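Local coordinates for putative endonuclease/exonuclease/phosphatase family protein (PDB 3G6S) that probably hydrolyses nucleic acids, as a bacterial member of the endonuclease/exonuclease/phosphatase family with a DNase I-like fold, at residues Asn21-Arg26 and Gln53-Gly58; Asp63-Gly68 and Tyr88-Ser93; Ala121-Lys126 and Phe132-Thr137; Ala146-Ala151 and Tyr182-Thr187; Arg156-Ile161 and Phe190-Ala195. All coordinates share one frame; numbering follows the deposited sequence.

Interaction 1 (Asn21-Arg26 and Gln53-Gly58)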
# COMPACT_ATOMS: atom_id res chain seq x y z
N ASN A 21 0.77 14.57 17.37
CA ASN A 21 0.43 13.56 16.38
C ASN A 21 1.70 13.04 15.73
O ASN A 21 1.64 12.24 14.80
CB ASN A 21 -0.49 14.13 15.29
CG ASN A 21 -1.91 14.28 15.76
OD1 ASN A 21 -2.44 13.43 16.48
ND2 ASN A 21 -2.57 15.36 15.33
N ASN A 22 2.85 13.49 16.23
CA ASN A 22 4.14 13.07 15.70
C ASN A 22 4.30 11.56 15.75
O ASN A 22 3.72 10.88 16.60
CB ASN A 22 5.29 13.72 16.47
CG ASN A 22 6.65 13.28 15.94
OD1 ASN A 22 7.00 13.55 14.78
ND2 ASN A 22 7.42 12.60 16.77
N TRP A 23 5.10 11.04 14.82
CA TRP A 23 5.36 9.62 14.72
C TRP A 23 5.80 8.98 16.04
O TRP A 23 5.51 7.80 16.29
CB TRP A 23 6.42 9.37 13.65
CG TRP A 23 6.95 7.98 13.65
CD1 TRP A 23 8.16 7.57 14.09
CD2 TRP A 23 6.25 6.81 13.20
NE1 TRP A 23 8.27 6.20 13.95
CE2 TRP A 23 7.12 5.71 13.41
CE3 TRP A 23 4.99 6.58 12.65
CZ2 TRP A 23 6.75 4.40 13.07
CZ3 TRP A 23 4.63 5.27 12.31
CH2 TRP A 23 5.51 4.20 12.53
N GLN A 24 6.50 9.74 16.87
CA GLN A 24 6.96 9.20 18.15
C GLN A 24 5.80 8.75 19.04
O GLN A 24 5.94 7.79 19.80
CB GLN A 24 7.83 10.23 18.88
CG GLN A 24 9.11 10.61 18.13
CD GLN A 24 9.94 9.40 17.71
OE1 GLN A 24 10.21 8.50 18.51
NE2 GLN A 24 10.37 9.38 16.44
N TYR A 25 4.65 9.42 18.94
CA TYR A 25 3.50 9.08 19.76
C TYR A 25 2.57 8.06 19.10
O TYR A 25 1.55 7.67 19.68
CB TYR A 25 2.69 10.34 20.11
CG TYR A 25 3.53 11.47 20.67
CD1 TYR A 25 4.25 11.30 21.85
CD2 TYR A 25 3.62 12.69 20.01
CE1 TYR A 25 5.07 12.32 22.35
CE2 TYR A 25 4.43 13.72 20.49
CZ TYR A 25 5.15 13.53 21.67
OH TYR A 25 5.98 14.53 22.13
N ARG A 26 2.92 7.61 17.90
CA ARG A 26 2.09 6.67 17.18
C ARG A 26 2.79 5.35 16.91
O ARG A 26 2.14 4.34 16.64
CB ARG A 26 1.63 7.31 15.87
CG ARG A 26 0.92 8.64 16.12
CD ARG A 26 0.32 9.25 14.86
NE ARG A 26 1.31 9.88 13.98
CZ ARG A 26 1.93 9.27 12.98
NH1 ARG A 26 1.68 7.99 12.72
NH2 ARG A 26 2.77 9.95 12.21
N GLN A 53 12.93 1.84 10.22
CA GLN A 53 13.68 1.13 11.26
C GLN A 53 12.84 0.83 12.51
O GLN A 53 13.00 -0.21 13.13
CB GLN A 53 14.92 1.93 11.67
CG GLN A 53 16.07 1.88 10.67
CD GLN A 53 16.52 0.45 10.35
OE1 GLN A 53 15.84 -0.30 9.64
NE2 GLN A 53 17.68 0.06 10.89
N ASP A 54 11.95 1.75 12.87
CA ASP A 54 11.10 1.52 14.04
C ASP A 54 10.16 0.37 13.76
O ASP A 54 9.88 -0.44 14.65
CB ASP A 54 10.28 2.76 14.39
CG ASP A 54 11.14 3.92 14.84
OD1 ASP A 54 12.23 3.67 15.40
OD2 ASP A 54 10.71 5.08 14.65
N LEU A 55 9.65 0.28 12.53
CA LEU A 55 8.74 -0.80 12.18
C LEU A 55 9.44 -2.14 12.34
O LEU A 55 8.89 -3.08 12.93
CB LEU A 55 8.22 -0.65 10.74
CG LEU A 55 6.94 0.15 10.46
CD1 LEU A 55 5.99 0.12 11.65
CD2 LEU A 55 7.31 1.58 10.13
N ARG A 56 10.66 -2.25 11.81
CA ARG A 56 11.41 -3.49 11.91
C ARG A 56 11.61 -3.86 13.38
O ARG A 56 11.52 -5.03 13.76
CB ARG A 56 12.76 -3.35 11.21
CG ARG A 56 12.65 -3.17 9.70
CD ARG A 56 14.02 -3.08 9.03
NE ARG A 56 14.92 -4.13 9.47
CZ ARG A 56 14.67 -5.44 9.39
NH1 ARG A 56 13.53 -5.87 8.86
NH2 ARG A 56 15.56 -6.32 9.84
N ALA A 57 11.86 -2.86 14.22
CA ALA A 57 12.08 -3.11 15.64
C ALA A 57 10.79 -3.52 16.36
O ALA A 57 10.81 -4.39 17.23
CB ALA A 57 12.67 -1.88 16.30
N GLY A 58 9.68 -2.89 15.98
CA GLY A 58 8.41 -3.20 16.60
C GLY A 58 7.72 -4.42 16.03
O GLY A 58 6.83 -4.98 16.67
O HOH W 1 12.04 7.58 14.83
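A tryptophan-to-carboxylate hydrogen bond with a small apolar contact beside it joins W23, in the loop between strand 2-10 and helix 27-36, to D54 and L55 of helix 49-58. The indole NE1 of W23 donates to OD2 of D54 at 2.8 Å and 166°, taking the lone pair that points away from the other oxygen. Ring and carboxylate are nearly coplanar, 8° apart, so the bond is made in the plane of the indole, at its edge. CH2 of W23 lies 4.0 Å from CD2 of L55, one of the two methyls of a branched side chain that suits a buried place. A water accepts from NE2 of Q24 and donates to the same OD2, giving that oxygen two grips. Were W23 replaced by an alanine, OD2 of D54 would probably keep the water but lose its indole donor, and a gap would be likely beside L55. W23 also touches V30, and L55 touches F82, placing the contact in the helical layer over the seven-stranded sheet of the DNase I-like sandwich.

Interaction 2 (Asp63-Gly68 and Tyr88-Ser93)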
# COMPACT_ATOMS: atom_id res chain seq x y z
N ASP A 63 9.35 -8.55 8.18
CA ASP A 63 10.52 -8.11 7.46
C ASP A 63 10.08 -7.05 6.46
O ASP A 63 8.97 -7.12 5.93
CB ASP A 63 11.17 -9.29 6.75
CG ASP A 63 12.67 -9.27 6.86
OD1 ASP A 63 13.30 -8.34 6.31
OD2 ASP A 63 13.22 -10.19 7.52
N GLY A 64 10.93 -6.07 6.21
CA GLY A 64 10.58 -5.01 5.28
C GLY A 64 11.28 -5.08 3.94
O GLY A 64 12.35 -5.67 3.82
N ILE A 65 10.68 -4.46 2.93
CA ILE A 65 11.25 -4.44 1.60
C ILE A 65 11.09 -3.06 0.97
O ILE A 65 10.00 -2.50 0.97
CB ILE A 65 10.56 -5.46 0.68
CG1 ILE A 65 10.72 -6.87 1.24
CG2 ILE A 65 11.14 -5.37 -0.73
CD1 ILE A 65 10.03 -7.95 0.41
N GLY A 66 12.17 -2.50 0.45
CA GLY A 66 12.07 -1.19 -0.18
C GLY A 66 13.22 -0.25 0.07
O GLY A 66 14.09 -0.52 0.89
N VAL A 67 13.23 0.87 -0.64
CA VAL A 67 14.28 1.86 -0.48
C VAL A 67 13.72 3.28 -0.57
O VAL A 67 12.55 3.47 -0.89
CB VAL A 67 15.37 1.67 -1.56
CG1 VAL A 67 16.00 0.29 -1.44
CG2 VAL A 67 14.76 1.86 -2.94
N GLY A 68 14.57 4.26 -0.28
CA GLY A 68 14.14 5.65 -0.33
C GLY A 68 13.87 6.05 -1.77
O GLY A 68 14.58 5.61 -2.67
N TYR A 88 5.86 -16.34 4.59
CA TYR A 88 6.20 -16.14 3.19
C TYR A 88 7.68 -15.96 2.89
O TYR A 88 8.42 -15.37 3.68
CB TYR A 88 5.45 -14.92 2.66
CG TYR A 88 4.01 -14.89 3.10
CD1 TYR A 88 3.04 -15.66 2.46
CD2 TYR A 88 3.63 -14.14 4.21
CE1 TYR A 88 1.73 -15.69 2.92
CE2 TYR A 88 2.33 -14.16 4.68
CZ TYR A 88 1.38 -14.93 4.04
OH TYR A 88 0.09 -14.97 4.52
N GLU A 89 8.10 -16.46 1.73
CA GLU A 89 9.48 -16.32 1.31
C GLU A 89 9.51 -15.38 0.11
O GLU A 89 8.62 -15.42 -0.73
CB GLU A 89 10.05 -17.67 0.89
CG GLU A 89 11.53 -17.63 0.58
CD GLU A 89 11.94 -18.77 -0.33
OE1 GLU A 89 11.52 -19.92 -0.08
OE2 GLU A 89 12.69 -18.51 -1.30
N VAL A 90 10.52 -14.52 0.05
CA VAL A 90 10.64 -13.57 -1.05
C VAL A 90 11.52 -14.16 -2.15
O VAL A 90 12.72 -14.31 -1.96
CB VAL A 90 11.28 -12.26 -0.58
CG1 VAL A 90 11.54 -11.36 -1.76
CG2 VAL A 90 10.35 -11.57 0.41
N LEU A 91 10.92 -14.49 -3.29
CA LEU A 91 11.69 -15.05 -4.40
C LEU A 91 12.47 -13.94 -5.09
O LEU A 91 13.61 -14.13 -5.52
CB LEU A 91 10.77 -15.74 -5.40
CG LEU A 91 10.04 -16.98 -4.87
CD1 LEU A 91 9.07 -17.48 -5.93
CD2 LEU A 91 11.05 -18.05 -4.49
N ASP A 92 11.85 -12.78 -5.18
CA ASP A 92 12.48 -11.64 -5.82
C ASP A 92 11.71 -10.39 -5.45
O ASP A 92 10.53 -10.46 -5.10
CB ASP A 92 12.52 -11.83 -7.33
CG ASP A 92 13.35 -10.76 -8.02
OD1 ASP A 92 14.19 -10.13 -7.33
OD2 ASP A 92 13.17 -10.56 -9.24
N SER A 93 12.38 -9.25 -5.52
CA SER A 93 11.74 -8.00 -5.17
C SER A 93 12.55 -6.83 -5.68
O SER A 93 13.75 -6.96 -5.93
CB SER A 93 11.62 -7.90 -3.65
OG SER A 93 12.88 -8.05 -3.04
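I65 meets V90 and S93 through two different branches of its side chain. Its CD1 comes tip to tip with CG2 of V90 at 3.6 Å, while CG2 lies 3.9 Å from CB of S93 and equally far from the hydroxyl OG. With CG1 beside its own backbone N (chi1 -60°) and CD1 extended beyond, the long arm goes to the valine and the short methyl to the serine. A branched residue suits a place with two neighbours, and the small serine accepts that methyl without a bulky group of its own. No hydrogen bond crosses the contact.

The classic beta bulge at L91 and D92, which both face K122, probably helps to bring V90 and S93 onto the same side, toward one isoleucine. OD1 of D92 adds a weak bond to the backbone N of S93. Further out, Y83 touches both I65 and V90, F123 lies against V90, and I65 pairs by its backbone with L81. The next residue, G66, has backbone angles at which any CB would press on the carbonyl oxygen of I65. Strands 62-65 and 88-97 are the outermost strands of two different sheets, so the contact bridges the two sheets at one margin of the beta sandwich characteristic of DNase I-like proteins.

Interaction 3 (Ala121-Lys126 and Phe132-Thr137)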
# COMPACT_ATOMS: atom_id res chain seq x y z
N ALA A 121 7.26 -7.37 -4.94
CA ALA A 121 7.91 -8.58 -4.47
C ALA A 121 7.14 -9.81 -4.91
O ALA A 121 5.91 -9.87 -4.79
CB ALA A 121 8.03 -8.56 -2.97
N LYS A 122 7.87 -10.79 -5.43
CA LYS A 122 7.29 -12.05 -5.87
C LYS A 122 7.39 -12.97 -4.64
O LYS A 122 8.49 -13.38 -4.25
CB LYS A 122 8.09 -12.56 -7.05
CG LYS A 122 7.64 -13.88 -7.65
CD LYS A 122 8.51 -14.21 -8.86
CE LYS A 122 8.23 -15.60 -9.38
NZ LYS A 122 9.21 -16.02 -10.41
N PHE A 123 6.25 -13.27 -4.03
CA PHE A 123 6.19 -14.11 -2.83
C PHE A 123 5.89 -15.56 -3.09
O PHE A 123 5.51 -15.95 -4.18
CB PHE A 123 5.10 -13.59 -1.88
CG PHE A 123 5.48 -12.37 -1.11
CD1 PHE A 123 6.47 -12.44 -0.13
CD2 PHE A 123 4.83 -11.17 -1.32
CE1 PHE A 123 6.79 -11.32 0.64
CE2 PHE A 123 5.14 -10.04 -0.56
CZ PHE A 123 6.13 -10.12 0.43
N LYS A 124 6.06 -16.37 -2.05
CA LYS A 124 5.76 -17.79 -2.14
C LYS A 124 5.29 -18.19 -0.77
O LYS A 124 5.93 -17.88 0.23
CB LYS A 124 6.98 -18.63 -2.50
CG LYS A 124 6.62 -20.11 -2.67
CD LYS A 124 7.62 -21.05 -1.98
CE LYS A 124 8.91 -21.18 -2.77
NZ LYS A 124 9.86 -22.10 -2.09
N ASP A 125 4.15 -18.86 -0.72
CA ASP A 125 3.62 -19.31 0.56
C ASP A 125 4.43 -20.55 0.93
O ASP A 125 4.27 -21.60 0.32
CB ASP A 125 2.14 -19.68 0.41
CG ASP A 125 1.49 -19.98 1.74
OD1 ASP A 125 0.67 -19.15 2.20
OD2 ASP A 125 1.79 -21.04 2.32
N LYS A 126 5.29 -20.42 1.93
CA LYS A 126 6.11 -21.55 2.35
C LYS A 126 5.33 -22.56 3.15
O LYS A 126 5.74 -22.98 4.23
CB LYS A 126 7.34 -21.07 3.14
CG LYS A 126 7.01 -20.26 4.36
CD LYS A 126 8.03 -19.15 4.56
CE LYS A 126 9.45 -19.66 4.66
NZ LYS A 126 10.37 -18.55 5.01
N PHE A 132 2.71 -15.63 -5.78
CA PHE A 132 1.89 -14.46 -6.04
C PHE A 132 2.74 -13.22 -5.97
O PHE A 132 3.90 -13.27 -5.57
CB PHE A 132 0.74 -14.35 -5.04
CG PHE A 132 1.16 -14.32 -3.60
CD1 PHE A 132 1.44 -15.51 -2.92
CD2 PHE A 132 1.21 -13.12 -2.90
CE1 PHE A 132 1.74 -15.50 -1.56
CE2 PHE A 132 1.51 -13.10 -1.54
CZ PHE A 132 1.78 -14.30 -0.86
N MSE A 133 2.17 -12.09 -6.35
CA MSE A 133 2.94 -10.88 -6.32
C MSE A 133 2.25 -9.77 -5.56
O MSE A 133 1.03 -9.66 -5.55
CB MSE A 133 3.24 -10.43 -7.74
CG MSE A 133 4.06 -9.16 -7.80
SE MSE A 133 4.24 -8.59 -9.62
CE MSE A 133 5.96 -7.75 -9.47
N ALA A 134 3.07 -8.95 -4.92
CA ALA A 134 2.57 -7.82 -4.17
C ALA A 134 3.25 -6.58 -4.71
O ALA A 134 4.47 -6.56 -4.92
CB ALA A 134 2.88 -7.99 -2.70
N VAL A 135 2.45 -5.54 -4.94
CA VAL A 135 2.97 -4.27 -5.42
C VAL A 135 2.36 -3.19 -4.55
O VAL A 135 1.15 -3.14 -4.37
CB VAL A 135 2.60 -4.02 -6.91
CG1 VAL A 135 3.17 -2.68 -7.37
CG2 VAL A 135 3.16 -5.13 -7.78
N ASN A 136 3.23 -2.35 -3.99
CA ASN A 136 2.81 -1.26 -3.11
C ASN A 136 3.32 0.04 -3.68
O ASN A 136 4.50 0.15 -4.02
CB ASN A 136 3.41 -1.46 -1.72
CG ASN A 136 2.90 -0.45 -0.74
OD1 ASN A 136 1.69 -0.27 -0.61
ND2 ASN A 136 3.82 0.22 -0.03
N THR A 137 2.46 1.04 -3.78
CA THR A 137 2.89 2.29 -4.36
C THR A 137 2.25 3.53 -3.72
O THR A 137 1.38 3.40 -2.87
CB THR A 137 2.60 2.25 -5.88
OG1 THR A 137 3.06 3.46 -6.49
CG2 THR A 137 1.12 2.08 -6.13
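F132 and F123 face each other as a hydrogen-bonded antiparallel pair, and these two residues bury more surface here than any others. F123 N donates to F132 O at 2.8 Å, and F132 N returns a longer bond to F123 O at 3.2 Å. The side chain of F132 rises between its own backbone N and carbonyl carbon (chi1 56°), which tilts the ring across to its partner. There CB of F123 sits over the ring face, 3.7 Å from the centroid, in a CH-pi contact; the two rings themselves meet obliquely, with planes at 33°. The edge of the F123 ring then runs on to A134, whose CB lies 3.7 Å from CE2; a methyl is small enough to fit there. A134 is paired with A121, A121 N reaching A134 O at 2.9 Å. This hairpin lies between strands 88-97 and 167-172 in the six-stranded sheet. The phenylalanine face is turned inward, F123 meeting Y83 edge-to-face, whereas selenomethionine M133 points from the other face to I161 of helix 144-161.

Interaction 4 (Ala146-Ala151 and Tyr182-Thr187)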
# COMPACT_ATOMS: atom_id res chain seq x y z
N ALA A 146 0.63 11.84 -14.94
CA ALA A 146 1.54 10.95 -14.20
C ALA A 146 0.76 9.80 -13.58
O ALA A 146 1.21 8.65 -13.61
CB ALA A 146 2.28 11.72 -13.12
N ARG A 147 -0.41 10.11 -13.02
CA ARG A 147 -1.22 9.07 -12.41
C ARG A 147 -1.67 8.03 -13.42
O ARG A 147 -1.60 6.82 -13.15
CB ARG A 147 -2.43 9.66 -11.70
CG ARG A 147 -2.13 10.15 -10.30
CD ARG A 147 -3.41 10.33 -9.52
NE ARG A 147 -4.32 11.30 -10.12
CZ ARG A 147 -4.15 12.62 -10.08
NH1 ARG A 147 -3.10 13.14 -9.47
NH2 ARG A 147 -5.05 13.42 -10.64
N ARG A 148 -2.14 8.48 -14.58
CA ARG A 148 -2.60 7.55 -15.61
C ARG A 148 -1.45 6.67 -16.07
O ARG A 148 -1.63 5.47 -16.30
CB ARG A 148 -3.17 8.30 -16.81
CG ARG A 148 -3.55 7.35 -17.95
CD ARG A 148 -3.86 8.07 -19.26
NE ARG A 148 -5.22 8.59 -19.34
CZ ARG A 148 -5.80 8.96 -20.48
NH1 ARG A 148 -5.14 8.86 -21.62
NH2 ARG A 148 -7.05 9.43 -20.49
N GLN A 149 -0.26 7.27 -16.21
CA GLN A 149 0.91 6.52 -16.65
C GLN A 149 1.40 5.55 -15.59
O GLN A 149 1.81 4.43 -15.91
CB GLN A 149 2.04 7.48 -17.04
CG GLN A 149 1.80 8.23 -18.34
CD GLN A 149 1.35 7.32 -19.47
OE1 GLN A 149 1.96 6.28 -19.72
NE2 GLN A 149 0.28 7.70 -20.15
N SER A 150 1.37 5.99 -14.34
CA SER A 150 1.81 5.14 -13.22
C SER A 150 0.99 3.85 -13.16
O SER A 150 1.53 2.78 -12.88
CB SER A 150 1.68 5.90 -11.90
OG SER A 150 2.64 6.94 -11.81
N ALA A 151 -0.31 3.98 -13.43
CA ALA A 151 -1.21 2.84 -13.41
C ALA A 151 -0.87 1.85 -14.53
O ALA A 151 -0.73 0.65 -14.29
CB ALA A 151 -2.64 3.32 -13.54
N TYR A 182 -8.28 5.90 -11.39
CA TYR A 182 -8.98 4.75 -10.85
C TYR A 182 -9.63 3.98 -11.98
O TYR A 182 -9.71 2.75 -11.95
CB TYR A 182 -10.06 5.20 -9.86
CG TYR A 182 -10.93 4.08 -9.36
CD1 TYR A 182 -12.02 3.62 -10.11
CD2 TYR A 182 -10.70 3.50 -8.12
CE1 TYR A 182 -12.86 2.63 -9.63
CE2 TYR A 182 -11.53 2.51 -7.63
CZ TYR A 182 -12.61 2.08 -8.38
OH TYR A 182 -13.45 1.14 -7.84
N GLU A 183 -10.08 4.71 -12.99
CA GLU A 183 -10.73 4.09 -14.13
C GLU A 183 -9.75 3.38 -15.06
O GLU A 183 -10.10 2.37 -15.67
CB GLU A 183 -11.54 5.14 -14.89
CG GLU A 183 -12.56 4.58 -15.84
CD GLU A 183 -12.34 5.05 -17.26
OE1 GLU A 183 -13.17 4.73 -18.14
OE2 GLU A 183 -11.32 5.73 -17.50
N THR A 184 -8.52 3.88 -15.16
CA THR A 184 -7.54 3.25 -16.04
C THR A 184 -7.09 1.87 -15.53
O THR A 184 -6.80 0.98 -16.33
CB THR A 184 -6.27 4.13 -16.26
OG1 THR A 184 -5.34 3.92 -15.19
CG2 THR A 184 -6.64 5.60 -16.32
N ILE A 185 -7.02 1.68 -14.21
CA ILE A 185 -6.63 0.37 -13.70
C ILE A 185 -7.82 -0.54 -13.47
O ILE A 185 -7.67 -1.74 -13.28
CB ILE A 185 -5.85 0.46 -12.37
CG1 ILE A 185 -6.40 1.57 -11.51
CG2 ILE A 185 -4.38 0.64 -12.65
CD1 ILE A 185 -5.55 1.86 -10.29
N THR A 186 -9.01 0.06 -13.49
CA THR A 186 -10.25 -0.67 -13.28
C THR A 186 -10.85 -1.12 -14.62
O THR A 186 -11.51 -2.15 -14.69
CB THR A 186 -11.26 0.22 -12.52
OG1 THR A 186 -10.83 0.36 -11.16
CG2 THR A 186 -12.66 -0.37 -12.53
N THR A 187 -10.61 -0.35 -15.68
CA THR A 187 -11.18 -0.68 -16.98
C THR A 187 -10.15 -0.99 -18.06
O THR A 187 -10.33 -0.67 -19.24
CB THR A 187 -12.09 0.46 -17.48
OG1 THR A 187 -11.29 1.59 -17.86
CG2 THR A 187 -13.07 0.86 -16.38
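T184 packs on R148 and A151, joining two nearly parallel helices. From its CB the side chain forks. OG1, set between the backbone N and carbonyl carbon (chi1 85°), lies 3.2 Å from CB of A151 but hydrogen-bonds within its own helix, to the carbonyl oxygen of A181. The other branch, CG2, rests 3.9 Å from CG of R148, where the two side chains cross at about a right angle. Threonine thus offers a methyl to the arginine's aliphatic stem while its hydroxyl stays satisfied. The stem bends at chi3, and beyond it NE makes a weak, long ion pair with D180. Next to T184, CG2 of I185 reaches CB of A151 at 3.3 Å. Alanine's single methyl lets the backbones come near, CA of A151 lying 6.0 Å from CA of I185. The axes of segments 146-151 and 182-186 pass at 8.9 Å, 18° apart in direction. I185 also touches F227 of strand 224-228, so this is the helical layer outside the six-stranded sheet of the alpha/beta sandwich.

Interaction 5 (Arg156-Ile161 and Phe190-Ala195)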
# COMPACT_ATOMS: atom_id res chain seq x y z
N ARG A 156 1.91 -3.24 -16.60
CA ARG A 156 2.96 -3.84 -17.43
C ARG A 156 4.02 -4.59 -16.62
O ARG A 156 4.63 -5.54 -17.11
CB ARG A 156 3.64 -2.78 -18.30
CG ARG A 156 2.72 -2.10 -19.29
CD ARG A 156 3.53 -1.51 -20.43
NE ARG A 156 4.51 -0.53 -19.96
CZ ARG A 156 4.21 0.73 -19.64
NH1 ARG A 156 2.96 1.17 -19.74
NH2 ARG A 156 5.17 1.56 -19.23
N LYS A 157 4.25 -4.15 -15.39
CA LYS A 157 5.24 -4.78 -14.52
C LYS A 157 4.68 -6.05 -13.89
O LYS A 157 5.42 -6.99 -13.61
CB LYS A 157 5.69 -3.81 -13.43
CG LYS A 157 6.21 -2.48 -13.97
CD LYS A 157 7.55 -2.62 -14.70
CE LYS A 157 8.68 -2.96 -13.74
NZ LYS A 157 10.01 -2.91 -14.39
N ILE A 158 3.37 -6.07 -13.65
CA ILE A 158 2.75 -7.25 -13.07
C ILE A 158 2.76 -8.36 -14.11
O ILE A 158 3.02 -9.52 -13.78
CB ILE A 158 1.29 -6.99 -12.64
CG1 ILE A 158 1.26 -6.12 -11.38
CG2 ILE A 158 0.59 -8.31 -12.38
CD1 ILE A 158 -0.16 -5.61 -11.03
N LYS A 159 2.49 -8.01 -15.37
CA LYS A 159 2.48 -9.02 -16.43
C LYS A 159 3.89 -9.48 -16.75
O LYS A 159 4.11 -10.61 -17.18
CB LYS A 159 1.82 -8.48 -17.70
CG LYS A 159 0.39 -8.01 -17.50
CD LYS A 159 -0.37 -7.90 -18.82
CE LYS A 159 0.22 -6.87 -19.76
NZ LYS A 159 -0.61 -6.78 -20.99
N GLU A 160 4.86 -8.59 -16.53
CA GLU A 160 6.25 -8.90 -16.81
C GLU A 160 6.82 -9.87 -15.79
O GLU A 160 7.42 -10.88 -16.15
CB GLU A 160 7.08 -7.61 -16.79
CG GLU A 160 8.57 -7.80 -17.04
CD GLU A 160 9.37 -6.53 -16.79
OE1 GLU A 160 8.96 -5.45 -17.30
OE2 GLU A 160 10.42 -6.61 -16.10
N ILE A 161 6.61 -9.57 -14.51
CA ILE A 161 7.13 -10.39 -13.43
C ILE A 161 6.38 -11.67 -13.09
O ILE A 161 6.97 -12.74 -13.03
CB ILE A 161 7.24 -9.58 -12.12
CG1 ILE A 161 8.41 -8.61 -12.19
CG2 ILE A 161 7.44 -10.52 -10.93
CD1 ILE A 161 8.20 -7.45 -13.14
N PHE A 190 -6.23 -5.69 -18.86
CA PHE A 190 -5.71 -6.53 -17.79
C PHE A 190 -6.60 -6.14 -16.61
O PHE A 190 -6.46 -5.05 -16.04
CB PHE A 190 -4.24 -6.19 -17.51
CG PHE A 190 -3.61 -7.01 -16.42
CD1 PHE A 190 -3.73 -6.64 -15.09
CD2 PHE A 190 -2.89 -8.17 -16.73
CE1 PHE A 190 -3.14 -7.41 -14.07
CE2 PHE A 190 -2.29 -8.95 -15.72
CZ PHE A 190 -2.42 -8.57 -14.39
N VAL A 191 -7.56 -7.02 -16.29
CA VAL A 191 -8.53 -6.79 -15.23
C VAL A 191 -7.95 -6.70 -13.83
O VAL A 191 -7.11 -7.50 -13.42
CB VAL A 191 -9.63 -7.90 -15.22
CG1 VAL A 191 -10.64 -7.63 -14.12
CG2 VAL A 191 -10.33 -7.95 -16.57
N MSE A 192 -8.43 -5.70 -13.10
CA MSE A 192 -8.02 -5.43 -11.72
C MSE A 192 -9.29 -5.04 -10.98
O MSE A 192 -9.93 -4.04 -11.32
CB MSE A 192 -7.02 -4.28 -11.69
CG MSE A 192 -5.70 -4.62 -12.34
SE MSE A 192 -4.35 -5.02 -11.03
CE MSE A 192 -3.25 -3.46 -11.32
N LYS A 193 -9.65 -5.82 -9.98
CA LYS A 193 -10.86 -5.55 -9.21
C LYS A 193 -10.55 -4.68 -7.98
O LYS A 193 -9.46 -4.74 -7.42
CB LYS A 193 -11.48 -6.87 -8.75
CG LYS A 193 -11.72 -7.89 -9.85
CD LYS A 193 -12.90 -7.52 -10.75
CE LYS A 193 -13.20 -8.67 -11.72
NZ LYS A 193 -14.44 -8.47 -12.53
N ASP A 194 -11.51 -3.86 -7.58
CA ASP A 194 -11.34 -3.03 -6.41
C ASP A 194 -11.78 -3.93 -5.26
O ASP A 194 -12.97 -4.24 -5.13
CB ASP A 194 -12.24 -1.80 -6.51
CG ASP A 194 -12.23 -0.97 -5.24
OD1 ASP A 194 -11.79 -1.47 -4.19
OD2 ASP A 194 -12.67 0.19 -5.31
N ALA A 195 -10.84 -4.37 -4.42
CA ALA A 195 -11.18 -5.27 -3.31
C ALA A 195 -12.33 -4.76 -2.44
O ALA A 195 -13.09 -5.56 -1.89
CB ALA A 195 -9.95 -5.53 -2.45
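D194, in the same segment as the F190 and M192 that pack on I158 and K159, is gripped at both carboxylate oxygens, OD1 capping the backbone N of Y196 at the start of a helix and OD2 hydrogen-bonded to OH of Y182. Aspartate suits such an N-cap, its short side chain reaching an N-H of the first helical turn, which lacks a partner within the helix.

The contact itself is apolar. The stem of K159 slides past the F190 ring in the opposite direction, CD lying 3.3 Å from CD2 and CG 3.4 Å from CE2. A lysine serves well at this exposed edge of the contact because its methylenes can lie along a ring while the ammonium end goes on to the surface. At the far end of the ring, CZ of F190 meets CG2 of I158 at 3.6 Å, the two side chains crossing at about a right angle. The ring reaches there because its CG is anti to the backbone N (chi1 -179°). I158 also sends CD1 to CE of selenomethionine M192, tip to tip at 3.8 Å; the flexible M192 chain bends twice to arrive.

A serine in place of F190 would probably strip the K159 stem of its apolar support and uncover CG2 of I158. I155 touches both F190 and M192, while I158 and M192 share V169: a helix and the loop before strand 193-194 packing together over strand 167-172, as in the alpha/beta layers of DNase I-like proteins.

Interaction 1 closes first along the chain, then interactions 2 and 3, while interactions 4 and 5 alternate their segments, both starting from helix 144-161. Interaction 1 lies by the helices over the seven-stranded sheet, about 32 Å between centres from interactions 4 and 5 on the opposite side of the molecule. Interactions 2 and 3, centres about 8 Å apart, lie on neighbouring strands of one sheet, 88-97 and 117-125; interaction 2 ties the first sheet to the second. M133 packs on I161, linking interactions 3 and 5, centres about 12 Å apart; the centres of interactions 4 and 5 are about 11 Å apart. Together they sample helix, sheet, sheet and helix, the layers of the sandwich.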